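Local coordinates for lipoprotein (Colwellia psychrerythraea, PDB 3O0Y), which is of unknown function but, as a putative lipoprotein of the DUF885 family in the Peptidase_MA clan, may be a distant relative of metallopeptidases, at residues Arg150-Gln153 and Asn154-Ile158; Val221-Phe224 and Arg225-Glu229. All coordinates share one frame; numbering follows the deposited sequence.

Interaction 1 closes helix 144-154 and leads into the loop before helix 161-172; interaction 2 follows later in the chain, within helix 219-228. Their centres are about 11 Å apart on the same side of the chain's centre, and they touch. Lys-227 NZ lies 3.0 Å from Gln-153 O, a probable hydrogen bond that gives a carbonyl at the end of helix 144-154 a donor, while Ile-158 CG2 packs on Ile-228 CD1 at 3.9 Å. A helix end and a neighbouring helix are thus joined by a probable hydrogen bond and by apolar packing in this mostly helical chain.

Interaction 1. Residues Arg150-Gln153 and Asn154-Ile158; sequences RVMQ and NDQPI
Asn-154 folds back onto Arg-150 at the C-terminal end of helix 144-154 and gives the carbonyl of that arginine two donors from a single residue. Its ND2 reaches Arg-150 O at 2.9 Å, in the carbonyl plane and on a lone pair, with an N-H...O angle of 159°. The backbone N of Asn-154 bonds to the same oxygen, tilted from that plane. Chi1 of -74° puts CG beside the asparagine's own backbone N, from where ND2 can reach the oxygen that the backbone N already holds. ND2 also donates to water 1 at 2.9 Å, and the water accepts a second bond from Arg-150 NH1; two acceptors on ND2 probably restrain the amide from turning. The amide lies over one face of the Arg-150 guanidinium, offset toward its rim, the two planes 43° apart, and the arginine makes a cation-pi contact with Trp-418.

One residue on, Val-151 O is shared in the same way, but by backbone donors: Asp-155 N at 2.8 Å and Gln-156 N at 3.1 Å. The second is an i to i+5 bond, which widens the last turn without a left-handed residue. Asp-155 OD2 packs against Val-151 CG2 at 3.8 Å, the side chains crossing at about a right angle, while OD1 forms a salt bridge with Lys-413. Water 2 donates to both Met-152 O and Gln-156 O, each at 2.7 Å, spanning the exit into the loop.

Met-152 and Gln-156 run alongside one another, pointing the same way, with Gln-156 CB 3.5 Å from Met-152 O. Around this helix end, Val-151 and Met-152 pack on Leu-48 of helix 47-53, Met-152 also meets Leu-171 of helix 161-172, and Gln-153 rests on Phe-220 of helix 219-228.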
# COMPACT_ATOMS: atom_id res chain seq x y z
N ARG A 150 -9.40 0.11 11.06
CA ARG A 150 -8.98 1.35 10.37
C ARG A 150 -10.04 1.89 9.37
O ARG A 150 -10.29 3.10 9.31
CB ARG A 150 -7.59 1.17 9.67
CG ARG A 150 -7.09 2.44 8.91
CD ARG A 150 -6.07 3.46 9.59
NE ARG A 150 -5.58 4.50 8.61
CZ ARG A 150 -5.09 5.74 8.87
NH1 ARG A 150 -4.96 6.26 10.12
NH2 ARG A 150 -4.73 6.47 7.83
N VAL A 151 -10.62 0.99 8.57
CA VAL A 151 -11.63 1.39 7.59
C VAL A 151 -12.86 1.95 8.32
O VAL A 151 -13.44 2.96 7.91
CB VAL A 151 -12.02 0.27 6.62
CG1 VAL A 151 -13.29 0.64 5.79
CG2 VAL A 151 -10.84 -0.08 5.69
N MET A 152 -13.27 1.22 9.35
CA MET A 152 -14.45 1.60 10.10
C MET A 152 -14.27 2.98 10.75
O MET A 152 -15.21 3.76 10.81
CB MET A 152 -14.80 0.54 11.14
CG MET A 152 -15.39 -0.77 10.57
SD MET A 152 -15.93 -2.03 11.80
CE MET A 152 -17.23 -0.97 12.61
N GLN A 153 -13.05 3.32 11.18
CA GLN A 153 -12.83 4.54 11.91
C GLN A 153 -12.54 5.70 10.97
O GLN A 153 -12.77 6.86 11.31
CB GLN A 153 -11.72 4.37 12.94
CG GLN A 153 -12.07 3.43 14.07
CD GLN A 153 -10.89 3.06 14.94
OE1 GLN A 153 -9.86 3.73 14.94
NE2 GLN A 153 -11.00 1.92 15.60
N ASN A 154 -12.07 5.41 9.77
CA ASN A 154 -11.68 6.47 8.84
C ASN A 154 -12.59 6.68 7.67
O ASN A 154 -12.75 7.79 7.21
CB ASN A 154 -10.24 6.18 8.36
CG ASN A 154 -9.25 6.50 9.45
OD1 ASN A 154 -8.94 7.68 9.67
ND2 ASN A 154 -8.89 5.50 10.22
N ASP A 155 -13.02 5.59 7.05
CA ASP A 155 -13.68 5.67 5.78
C ASP A 155 -15.18 5.48 5.85
O ASP A 155 -15.90 5.90 4.97
CB ASP A 155 -13.11 4.56 4.87
CG ASP A 155 -11.60 4.69 4.68
OD1 ASP A 155 -11.15 5.75 4.23
OD2 ASP A 155 -10.90 3.67 4.91
N GLN A 156 -15.67 4.82 6.89
CA GLN A 156 -17.09 4.56 6.99
C GLN A 156 -17.85 5.81 7.42
O GLN A 156 -17.54 6.39 8.45
CB GLN A 156 -17.31 3.44 8.00
CG GLN A 156 -18.75 2.99 8.06
CD GLN A 156 -19.02 1.70 8.79
OE1 GLN A 156 -20.16 1.49 9.28
NE2 GLN A 156 -18.09 0.82 8.80
N PRO A 157 -18.83 6.25 6.62
CA PRO A 157 -19.50 7.51 7.01
C PRO A 157 -20.36 7.34 8.24
O PRO A 157 -20.96 6.31 8.39
CB PRO A 157 -20.42 7.80 5.82
CG PRO A 157 -20.60 6.51 5.15
CD PRO A 157 -19.37 5.68 5.37
N ILE A 158 -20.41 8.37 9.10
CA ILE A 158 -21.36 8.40 10.19
C ILE A 158 -22.03 9.75 10.18
O ILE A 158 -21.60 10.67 10.88
CB ILE A 158 -20.69 8.09 11.55
CG1 ILE A 158 -20.04 6.71 11.50
CG2 ILE A 158 -21.71 8.07 12.66
CD1 ILE A 158 -19.11 6.48 12.59
O HOH W 1 -6.98 5.36 12.41
O HOH W 2 -15.91 6.32 10.59

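Interaction 2. Residues Val221-Phe224 and Arg225-Glu229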
# COMPACT_ATOMS: atom_id res chain seq x y z
N VAL A 221 -15.21 3.79 20.11
CA VAL A 221 -16.13 4.73 20.83
C VAL A 221 -15.79 6.20 20.59
O VAL A 221 -16.66 7.01 20.27
CB VAL A 221 -16.12 4.49 22.31
CG1 VAL A 221 -17.15 5.44 22.99
CG2 VAL A 221 -16.39 3.01 22.60
N ASN A 222 -14.53 6.58 20.79
CA ASN A 222 -14.15 7.98 20.66
C ASN A 222 -14.34 8.56 19.25
O ASN A 222 -14.77 9.71 19.08
CB ASN A 222 -12.72 8.17 21.19
CG ASN A 222 -12.60 8.02 22.73
OD1 ASN A 222 -11.53 7.68 23.25
ND2 ASN A 222 -13.65 8.32 23.43
N VAL A 223 -14.02 7.77 18.21
CA VAL A 223 -14.33 8.17 16.86
C VAL A 223 -15.81 8.33 16.67
O VAL A 223 -16.27 9.28 16.08
CB VAL A 223 -13.78 7.11 15.86
CG1 VAL A 223 -14.35 7.42 14.46
CG2 VAL A 223 -12.19 7.13 15.96
N PHE A 224 -16.58 7.36 17.13
CA PHE A 224 -17.99 7.47 17.00
C PHE A 224 -18.52 8.74 17.72
O PHE A 224 -19.35 9.48 17.17
CB PHE A 224 -18.67 6.24 17.56
CG PHE A 224 -20.13 6.22 17.32
CD1 PHE A 224 -20.65 5.73 16.16
CD2 PHE A 224 -21.00 6.74 18.26
CE1 PHE A 224 -22.05 5.70 15.95
CE2 PHE A 224 -22.38 6.75 18.07
CZ PHE A 224 -22.91 6.24 16.92
N ARG A 225 -17.98 9.03 18.91
CA ARG A 225 -18.45 10.23 19.62
C ARG A 225 -18.18 11.49 18.81
O ARG A 225 -18.98 12.39 18.78
CB ARG A 225 -17.78 10.38 20.98
CG ARG A 225 -18.15 9.43 22.04
CD ARG A 225 -17.30 9.68 23.36
NE ARG A 225 -17.91 9.02 24.50
CZ ARG A 225 -17.36 8.04 25.20
NH1 ARG A 225 -16.09 7.62 24.96
NH2 ARG A 225 -18.05 7.52 26.21
N GLU A 226 -16.99 11.59 18.21
CA GLU A 226 -16.63 12.78 17.48
C GLU A 226 -17.47 12.98 16.23
O GLU A 226 -17.94 14.09 15.95
CB GLU A 226 -15.14 12.80 17.12
CG GLU A 226 -14.86 13.98 16.11
CD GLU A 226 -13.40 14.45 16.00
OE1 GLU A 226 -12.50 13.90 16.70
OE2 GLU A 226 -13.17 15.40 15.18
N LYS A 227 -17.74 11.90 15.51
CA LYS A 227 -18.57 11.97 14.31
C LYS A 227 -20.05 12.15 14.60
O LYS A 227 -20.69 13.02 14.00
CB LYS A 227 -18.30 10.73 13.45
CG LYS A 227 -16.86 10.76 12.93
CD LYS A 227 -16.57 9.74 11.82
CE LYS A 227 -15.08 9.74 11.40
NZ LYS A 227 -14.76 8.82 10.23
N ILE A 228 -20.59 11.42 15.56
CA ILE A 228 -22.03 11.50 15.81
C ILE A 228 -22.43 12.88 16.37
O ILE A 228 -23.54 13.34 16.14
CB ILE A 228 -22.50 10.35 16.71
CG1 ILE A 228 -23.98 10.07 16.51
CG2 ILE A 228 -22.25 10.65 18.26
CD1 ILE A 228 -24.41 9.47 15.12
N GLU A 229 -21.50 13.55 17.01
CA GLU A 229 -21.73 14.92 17.56
C GLU A 229 -22.15 15.88 16.49
O GLU A 229 -22.94 16.81 16.76
CB GLU A 229 -20.45 15.46 18.21
CG GLU A 229 -20.57 16.85 18.83
CD GLU A 229 -21.46 16.82 20.08
OE1 GLU A 229 -21.72 15.68 20.55
OE2 GLU A 229 -21.89 17.91 20.58
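Two flat groups, the Arg-225 guanidinium and the Phe-224 ring, each carry an aliphatic residue one helical turn away over a face. Val-221 CG1 sits above the guanidinium, offset toward its rim, and comes unusually close, 3.1 Å from Arg-225 NH1. The side-chain amide of Asn-222 lies at the guanidinium's edge, near its plane, with the two groups turned 37° apart. Chi1 of -71° sets Arg-225 CG beside its backbone N, and the extended chain then runs back along the helix to this pair, where NH1 also donates to Glu-216 O. With an alanine here, the Glu-216 carbonyl would probably lose this donor and a gap would open beside Val-221 CG1.

Phe-224 leans the other way. With CG anti to its N (chi1 -174°), the ring is carried toward the following turn, where Ile-228 CB lies over a face in a CH-pi contact, 4.3 Å from the centroid. Ile-228 CD1 reaches the ring at CZ, 4.0 Å away. The Phe-224 ring also meets that of Tyr-167, and Ile-243 and Val-246 of helix 236-268 pack against the same side chain.

On another side, Lys-227 extends alongside Val-223, its CE 3.9 Å from Val-223 CG1, and NZ goes on to Gln-153 O. Beneath these pairs run four regular backbone bonds, from Arg-225 N to Val-221 O through to Ile-228 N to Phe-224 O at 2.8 Å. The i to i+4 backbone bonds mark a regular alpha-helix, with side chains meeting at i to i+3 and i to i+4 spacing, packed here against helices 161-172 and 236-268.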